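Omega transaminase (Pseudomonas sp., PDB 5LHA) probably moves amino groups between amines and carbonyl compounds, using a pyridoxal phosphate cofactor, held here in its pyridoxamine form. Local coordinates at residues Arg411-Val423 with Leu445-Cys457. Residues are numbered along the deposited sequence; the frame is centred on the assembly and turned at random.
Sequences RIADEARRAGVLV and LMVSALEAAFARC
Ala453 and Ala416 meet where helices 411-418 and 445-457 lie closest, the axes of these segments 7.9 Å apart and running 130° to each other. The alanines allow this approach: Ala453 CB sits 3.3 Å from Ile412 O, and Ala419 CB meets Ala449 CB at 3.8 Å.

Toward the C-terminal end of 440-457, Ile412 makes a CH-pi contact, its CG2 over one face of the Phe454 ring, 4.1 Å from the centroid and 15° off the normal. CG2 lies anti to the backbone N, which leaves CG1 (chi1 -69°) to pack against Cys457 CB. Tyr375 also meets the Phe454 ring.

Beyond the Schellman turn at Gly420, Val421 turns both methyls onto the helix: CG2 lies 3.6 Å from Ala449 CB and also touches Leu445 CG, while CG1 rests on Met446 CG. Leu56 packs against all but Ala449.

The charged network is Glu415, Arg418 and Arg456. Glu415 is a knob among Ala452, Ala453, Arg456 and Cys457; bent at chi2, it lays CD 3.5 Å from Arg456 CG. Its OE2 stands above the guanidinium face, a long 3.8 Å from Arg456 NH1 with no N-H aimed at it, whereas OE1 forms a salt bridge, with a weak hydrogen bond, to Arg418 NH1 of its own helix. Trimming Glu415 to an alanine would probably leave both arginines without their shared carboxylate and open a gap beside Arg456 CG.

In this fold type I, class-III aminotransferase, close apolar fit sets both helices beside the mixed sheet of strands 54-57 and 421-426; no hydrogen bond crosses, and the one charge pair across is long and undirected, probably adding little.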
ATOM      1  N   ARG A 411     -17.943   3.871  36.074  1.00 36.68           N
ATOM      2  CA  ARG A 411     -18.497   3.910  37.425  1.00 36.94           C
ATOM      3  C   ARG A 411     -19.947   4.368  37.405  1.00 35.01           C
ATOM      4  O   ARG A 411     -20.793   3.814  38.122  1.00 32.90           O
ATOM      5  CB  ARG A 411     -17.665   4.823  38.324  1.00 38.76           C
ATOM      6  CG  ARG A 411     -16.369   4.201  38.797  1.00 41.45           C
ATOM      7  CD  ARG A 411     -15.784   4.953  39.975  1.00 45.24           C
ATOM      8  NE  ARG A 411     -15.646   6.389  39.736  1.00 48.43           N
ATOM      9  CZ  ARG A 411     -14.570   6.965  39.203  1.00 48.92           C
ATOM     10  NH1 ARG A 411     -13.532   6.226  38.833  1.00 48.58           N
ATOM     11  NH2 ARG A 411     -14.530   8.282  39.040  1.00 49.24           N
ATOM     12  N   ILE A 412     -20.247   5.389  36.598  1.00 34.19           N
ATOM     13  CA  ILE A 412     -21.631   5.803  36.396  1.00 35.05           C
ATOM     14  C   ILE A 412     -22.443   4.649  35.822  1.00 39.20           C
ATOM     15  O   ILE A 412     -23.568   4.381  36.259  1.00 38.31           O
ATOM     16  CB  ILE A 412     -21.678   7.052  35.496  1.00 32.61           C
ATOM     17  CG1 ILE A 412     -21.113   8.256  36.248  1.00 31.71           C
ATOM     18  CG2 ILE A 412     -23.085   7.322  35.013  1.00 32.19           C
ATOM     19  CD1 ILE A 412     -20.645   9.383  35.344  1.00 31.52           C
ATOM     20  N   ALA A 413     -21.871   3.936  34.852  1.00 45.21           N
ATOM     21  CA  ALA A 413     -22.551   2.790  34.265  1.00 52.32           C
ATOM     22  C   ALA A 413     -22.858   1.729  35.312  1.00 62.92           C
ATOM     23  O   ALA A 413     -23.966   1.180  35.338  1.00 67.48           O
ATOM     24  CB  ALA A 413     -21.700   2.199  33.143  1.00 50.78           C
ATOM     25  N   ASP A 414     -21.896   1.429  36.188  1.00 69.59           N
ATOM     26  CA  ASP A 414     -22.142   0.419  37.212  1.00 71.96           C
ATOM     27  C   ASP A 414     -23.290   0.830  38.121  1.00 71.14           C
ATOM     28  O   ASP A 414     -24.167   0.013  38.429  1.00 71.38           O
ATOM     29  CB  ASP A 414     -20.878   0.158  38.029  1.00 75.28           C
ATOM     30  CG  ASP A 414     -19.801  -0.535  37.227  1.00 77.45           C
ATOM     31  OD1 ASP A 414     -20.005  -0.732  36.012  1.00 77.36           O
ATOM     32  OD2 ASP A 414     -18.753  -0.891  37.812  1.00 79.11           O
ATOM     33  N   GLU A 415     -23.323   2.103  38.531  1.00 64.42           N
ATOM     34  CA  GLU A 415     -24.358   2.539  39.462  1.00 56.52           C
ATOM     35  C   GLU A 415     -25.728   2.518  38.797  1.00 48.31           C
ATOM     36  O   GLU A 415     -26.736   2.217  39.448  1.00 46.12           O
ATOM     37  CB  GLU A 415     -24.036   3.930  40.007  1.00 54.71           C
ATOM     38  CG  GLU A 415     -24.953   4.330  41.143  1.00 51.29           C
ATOM     39  CD  GLU A 415     -24.709   3.521  42.412  1.00 49.19           C
ATOM     40  OE1 GLU A 415     -23.667   2.832  42.503  1.00 48.03           O
ATOM     41  OE2 GLU A 415     -25.591   3.529  43.298  1.00 49.19           O
ATOM     42  N   ALA A 416     -25.784   2.858  37.508  1.00 41.78           N
ATOM     43  CA  ALA A 416     -27.005   2.671  36.732  1.00 35.52           C
ATOM     44  C   ALA A 416     -27.466   1.218  36.755  1.00 33.64           C
ATOM     45  O   ALA A 416     -28.664   0.943  36.874  1.00 34.28           O
ATOM     46  CB  ALA A 416     -26.786   3.139  35.293  1.00 33.46           C
ATOM     47  N   ARG A 417     -26.532   0.277  36.590  1.00 33.12           N
ATOM     48  CA  ARG A 417     -26.877  -1.142  36.632  1.00 35.18           C
ATOM     49  C   ARG A 417     -27.420  -1.535  37.999  1.00 37.89           C
ATOM     50  O   ARG A 417     -28.457  -2.201  38.102  1.00 39.23           O
ATOM     51  CB  ARG A 417     -25.652  -1.988  36.279  1.00 34.72           C
ATOM     52  CG  ARG A 417     -25.801  -3.478  36.536  1.00 32.89           C
ATOM     53  CD  ARG A 417     -24.515  -4.208  36.175  1.00 31.91           C
ATOM     54  NE  ARG A 417     -23.407  -3.806  37.036  1.00 32.92           N
ATOM     55  CZ  ARG A 417     -23.192  -4.298  38.252  1.00 36.28           C
ATOM     56  NH1 ARG A 417     -24.001  -5.218  38.749  1.00 37.01           N
ATOM     57  NH2 ARG A 417     -22.163  -3.878  38.978  1.00 39.33           N
ATOM     58  N   ARG A 418     -26.727  -1.125  39.066  1.00 39.32           N
ATOM     59  CA  ARG A 418     -27.210  -1.410  40.411  1.00 40.90           C
ATOM     60  C   ARG A 418     -28.620  -0.878  40.611  1.00 42.36           C
ATOM     61  O   ARG A 418     -29.403  -1.462  41.369  1.00 42.92           O
ATOM     62  CB  ARG A 418     -26.252  -0.824  41.449  1.00 42.19           C
ATOM     63  CG  ARG A 418     -24.919  -1.555  41.514  1.00 42.35           C
ATOM     64  CD  ARG A 418     -24.034  -1.065  42.656  1.00 43.60           C
ATOM     65  NE  ARG A 418     -22.643  -1.433  42.405  1.00 42.65           N
ATOM     66  CZ  ARG A 418     -21.748  -0.623  41.848  1.00 42.16           C
ATOM     67  NH1 ARG A 418     -22.083   0.615  41.506  1.00 41.27           N
ATOM     68  NH2 ARG A 418     -20.510  -1.050  41.639  1.00 42.35           N
ATOM     69  N   ALA A 419     -28.965   0.213  39.927  1.00 44.35           N
ATOM     70  CA  ALA A 419     -30.323   0.740  39.939  1.00 46.15           C
ATOM     71  C   ALA A 419     -31.238   0.028  38.949  1.00 48.34           C
ATOM     72  O   ALA A 419     -32.396   0.435  38.803  1.00 50.75           O
ATOM     73  CB  ALA A 419     -30.310   2.242  39.639  1.00 45.52           C
ATOM     74  N   GLY A 420     -30.753  -1.017  38.278  1.00 45.09           N
ATOM     75  CA  GLY A 420     -31.602  -1.890  37.492  1.00 42.93           C
ATOM     76  C   GLY A 420     -31.617  -1.663  35.996  1.00 38.75           C
ATOM     77  O   GLY A 420     -32.524  -2.169  35.328  1.00 37.56           O
ATOM     78  N   VAL A 421     -30.665  -0.909  35.446  1.00 35.42           N
ATOM     79  CA  VAL A 421     -30.654  -0.609  34.016  1.00 31.75           C
ATOM     80  C   VAL A 421     -29.225  -0.720  33.499  1.00 27.12           C
ATOM     81  O   VAL A 421     -28.345   0.030  33.935  1.00 23.93           O
ATOM     82  CB  VAL A 421     -31.217   0.790  33.703  1.00 32.60           C
ATOM     83  CG1 VAL A 421     -31.128   1.065  32.220  1.00 32.09           C
ATOM     84  CG2 VAL A 421     -32.652   0.907  34.156  1.00 33.86           C
ATOM     85  N   LEU A 422     -28.995  -1.632  32.559  1.00 26.28           N
ATOM     86  CA  LEU A 422     -27.685  -1.783  31.938  1.00 25.17           C
ATOM     87  C   LEU A 422     -27.554  -0.807  30.776  1.00 24.92           C
ATOM     88  O   LEU A 422     -28.385  -0.808  29.865  1.00 24.69           O
ATOM     89  CB  LEU A 422     -27.460  -3.211  31.443  1.00 22.68           C
ATOM     90  CG  LEU A 422     -26.050  -3.446  30.885  1.00 21.95           C
ATOM     91  CD1 LEU A 422     -24.971  -3.146  31.920  1.00 18.40           C
ATOM     92  CD2 LEU A 422     -25.886  -4.847  30.328  1.00 22.90           C
ATOM     93  N   VAL A 423     -26.534   0.051  30.833  1.00 27.21           N
ATOM     94  CA  VAL A 423     -26.191   0.980  29.761  1.00 28.59           C
ATOM     95  C   VAL A 423     -24.718   0.777  29.420  1.00 31.58           C
ATOM     96  O   VAL A 423     -23.997   0.041  30.099  1.00 31.08           O
ATOM     97  CB  VAL A 423     -26.483   2.447  30.130  1.00 29.13           C
ATOM     98  CG1 VAL A 423     -27.963   2.617  30.428  1.00 30.62           C
ATOM     99  CG2 VAL A 423     -25.656   2.859  31.323  1.00 31.13           C
ATOM    100  N   LEU A 445     -38.058   4.257  33.553  1.00 31.76           N
ATOM    101  CA  LEU A 445     -37.130   3.500  34.393  1.00 31.14           C
ATOM    102  C   LEU A 445     -35.683   3.822  34.048  1.00 30.63           C
ATOM    103  O   LEU A 445     -34.832   3.927  34.941  1.00 32.13           O
ATOM    104  CB  LEU A 445     -37.392   1.999  34.251  1.00 30.28           C
ATOM    105  CG  LEU A 445     -36.317   1.067  34.819  1.00 32.22           C
ATOM    106  CD1 LEU A 445     -36.078   1.314  36.306  1.00 33.43           C
ATOM    107  CD2 LEU A 445     -36.685  -0.388  34.574  1.00 32.79           C
ATOM    108  N   MET A 446     -35.385   3.977  32.758  1.00 28.53           N
ATOM    109  CA  MET A 446     -34.031   4.325  32.341  1.00 29.35           C
ATOM    110  C   MET A 446     -33.651   5.724  32.803  1.00 28.12           C
ATOM    111  O   MET A 446     -32.509   5.963  33.207  1.00 30.62           O
ATOM    112  CB  MET A 446     -33.925   4.187  30.836  1.00 30.78           C
ATOM    113  CG  MET A 446     -34.077   2.749  30.423  1.00 31.25           C
ATOM    114  SD  MET A 446     -33.759   2.535  28.684  1.00 31.85           S
ATOM    115  CE  MET A 446     -31.978   2.700  28.651  1.00 30.84           C
ATOM    116  N   VAL A 447     -34.586   6.667  32.722  1.00 26.53           N
ATOM    117  CA  VAL A 447     -34.342   8.014  33.226  1.00 25.87           C
ATOM    118  C   VAL A 447     -33.992   7.970  34.707  1.00 28.60           C
ATOM    119  O   VAL A 447     -33.014   8.582  35.155  1.00 30.32           O
ATOM    120  CB  VAL A 447     -35.576   8.898  32.971  1.00 24.60           C
ATOM    121  CG1 VAL A 447     -35.459  10.228  33.705  1.00 25.08           C
ATOM    122  CG2 VAL A 447     -35.741   9.125  31.492  1.00 23.87           C
ATOM    123  N   SER A 448     -34.782   7.234  35.486  1.00 28.87           N
ATOM    124  CA  SER A 448     -34.586   7.201  36.932  1.00 30.52           C
ATOM    125  C   SER A 448     -33.238   6.604  37.314  1.00 29.76           C
ATOM    126  O   SER A 448     -32.626   7.032  38.299  1.00 22.88           O
ATOM    127  CB  SER A 448     -35.717   6.412  37.591  1.00 30.79           C
ATOM    128  OG  SER A 448     -36.962   7.047  37.376  1.00 31.00           O
ATOM    129  N   ALA A 449     -32.786   5.579  36.584  1.00 28.69           N
ATOM    130  CA  ALA A 449     -31.540   4.907  36.952  1.00 28.95           C
ATOM    131  C   ALA A 449     -30.320   5.770  36.649  1.00 28.86           C
ATOM    132  O   ALA A 449     -29.347   5.765  37.414  1.00 31.26           O
ATOM    133  CB  ALA A 449     -31.433   3.558  36.240  1.00 29.79           C
ATOM    134  N   LEU A 450     -30.351   6.517  35.544  1.00 27.40           N
ATOM    135  CA  LEU A 450     -29.245   7.420  35.233  1.00 30.49           C
ATOM    136  C   LEU A 450     -29.203   8.598  36.200  1.00 33.28           C
ATOM    137  O   LEU A 450     -28.118   9.029  36.613  1.00 33.88           O
ATOM    138  CB  LEU A 450     -29.341   7.893  33.784  1.00 29.79           C
ATOM    139  CG  LEU A 450     -29.090   6.747  32.798  1.00 26.65           C
ATOM    140  CD1 LEU A 450     -29.634   7.057  31.409  1.00 25.73           C
ATOM    141  CD2 LEU A 450     -27.604   6.408  32.752  1.00 23.68           C
ATOM    142  N   GLU A 451     -30.368   9.153  36.542  1.00 34.10           N
ATOM    143  CA  GLU A 451     -30.433  10.191  37.564  1.00 35.88           C
ATOM    144  C   GLU A 451     -29.778   9.721  38.861  1.00 35.96           C
ATOM    145  O   GLU A 451     -28.993  10.452  39.481  1.00 36.65           O
ATOM    146  CB  GLU A 451     -31.893  10.571  37.811  1.00 39.06           C
ATOM    147  CG  GLU A 451     -32.572  11.328  36.675  1.00 41.45           C
ATOM    148  CD  GLU A 451     -34.001  11.734  37.026  1.00 43.54           C
ATOM    149  OE1 GLU A 451     -34.605  11.084  37.906  1.00 43.58           O
ATOM    150  OE2 GLU A 451     -34.522  12.705  36.428  1.00 44.86           O
ATOM    151  N   ALA A 452     -30.082   8.487  39.278  1.00 34.41           N
ATOM    152  CA  ALA A 452     -29.442   7.919  40.461  1.00 34.92           C
ATOM    153  C   ALA A 452     -27.937   7.763  40.268  1.00 35.41           C
ATOM    154  O   ALA A 452     -27.153   8.062  41.179  1.00 34.87           O
ATOM    155  CB  ALA A 452     -30.077   6.572  40.802  1.00 34.46           C
ATOM    156  N   ALA A 453     -27.515   7.298  39.088  1.00 34.51           N
ATOM    157  CA  ALA A 453     -26.094   7.062  38.849  1.00 30.65           C
ATOM    158  C   ALA A 453     -25.294   8.358  38.901  1.00 31.59           C
ATOM    159  O   ALA A 453     -24.163   8.378  39.402  1.00 30.32           O
ATOM    160  CB  ALA A 453     -25.901   6.351  37.512  1.00 26.70           C
ATOM    161  N   PHE A 454     -25.847   9.446  38.357  1.00 33.21           N
ATOM    162  CA  PHE A 454     -25.142  10.722  38.386  1.00 34.13           C
ATOM    163  C   PHE A 454     -25.193  11.375  39.756  1.00 37.74           C
ATOM    164  O   PHE A 454     -24.275  12.121  40.109  1.00 40.28           O
ATOM    165  CB  PHE A 454     -25.713  11.673  37.337  1.00 32.76           C
ATOM    166  CG  PHE A 454     -25.281  11.348  35.954  1.00 34.33           C
ATOM    167  CD1 PHE A 454     -24.020  11.705  35.510  1.00 35.78           C
ATOM    168  CD2 PHE A 454     -26.118  10.662  35.103  1.00 35.13           C
ATOM    169  CE1 PHE A 454     -23.616  11.395  34.241  1.00 36.86           C
ATOM    170  CE2 PHE A 454     -25.719  10.345  33.836  1.00 35.54           C
ATOM    171  CZ  PHE A 454     -24.469  10.711  33.401  1.00 36.77           C
ATOM    172  N   ALA A 455     -26.254  11.134  40.530  1.00 38.26           N
ATOM    173  CA  ALA A 455     -26.251  11.582  41.918  1.00 40.12           C
ATOM    174  C   ALA A 455     -25.145  10.890  42.698  1.00 39.49           C
ATOM    175  O   ALA A 455     -24.492  11.502  43.551  1.00 40.30           O
ATOM    176  CB  ALA A 455     -27.611  11.322  42.568  1.00 40.44           C
ATOM    177  N   ARG A 456     -24.911   9.617  42.395  1.00 38.91           N
ATOM    178  CA  ARG A 456     -23.866   8.844  43.045  1.00 40.34           C
ATOM    179  C   ARG A 456     -22.486   9.214  42.514  1.00 41.87           C
ATOM    180  O   ARG A 456     -21.599   9.608  43.283  1.00 42.75           O
ATOM    181  CB  ARG A 456     -24.149   7.356  42.842  1.00 40.09           C
ATOM    182  CG  ARG A 456     -23.280   6.427  43.643  1.00 40.54           C
ATOM    183  CD  ARG A 456     -23.383   6.737  45.110  1.00 42.22           C
ATOM    184  NE  ARG A 456     -22.919   5.626  45.927  1.00 44.34           N
ATOM    185  CZ  ARG A 456     -23.719   4.865  46.666  1.00 47.04           C
ATOM    186  NH1 ARG A 456     -25.025   5.106  46.688  1.00 47.94           N
ATOM    187  NH2 ARG A 456     -23.209   3.875  47.391  1.00 48.05           N
ATOM    188  N   CYS A 457     -22.292   9.119  41.196  1.00 41.10           N
ATOM    189  CA  CYS A 457     -20.960   9.169  40.604  1.00 40.29           C
ATOM    190  C   CYS A 457     -20.766  10.321  39.624  1.00 39.53           C
ATOM    191  O   CYS A 457     -19.766  10.337  38.899  1.00 38.02           O
ATOM    192  CB  CYS A 457     -20.658   7.838  39.910  1.00 41.14           C
ATOM    193  SG  CYS A 457     -20.921   6.390  40.968  1.00 43.62           S
TER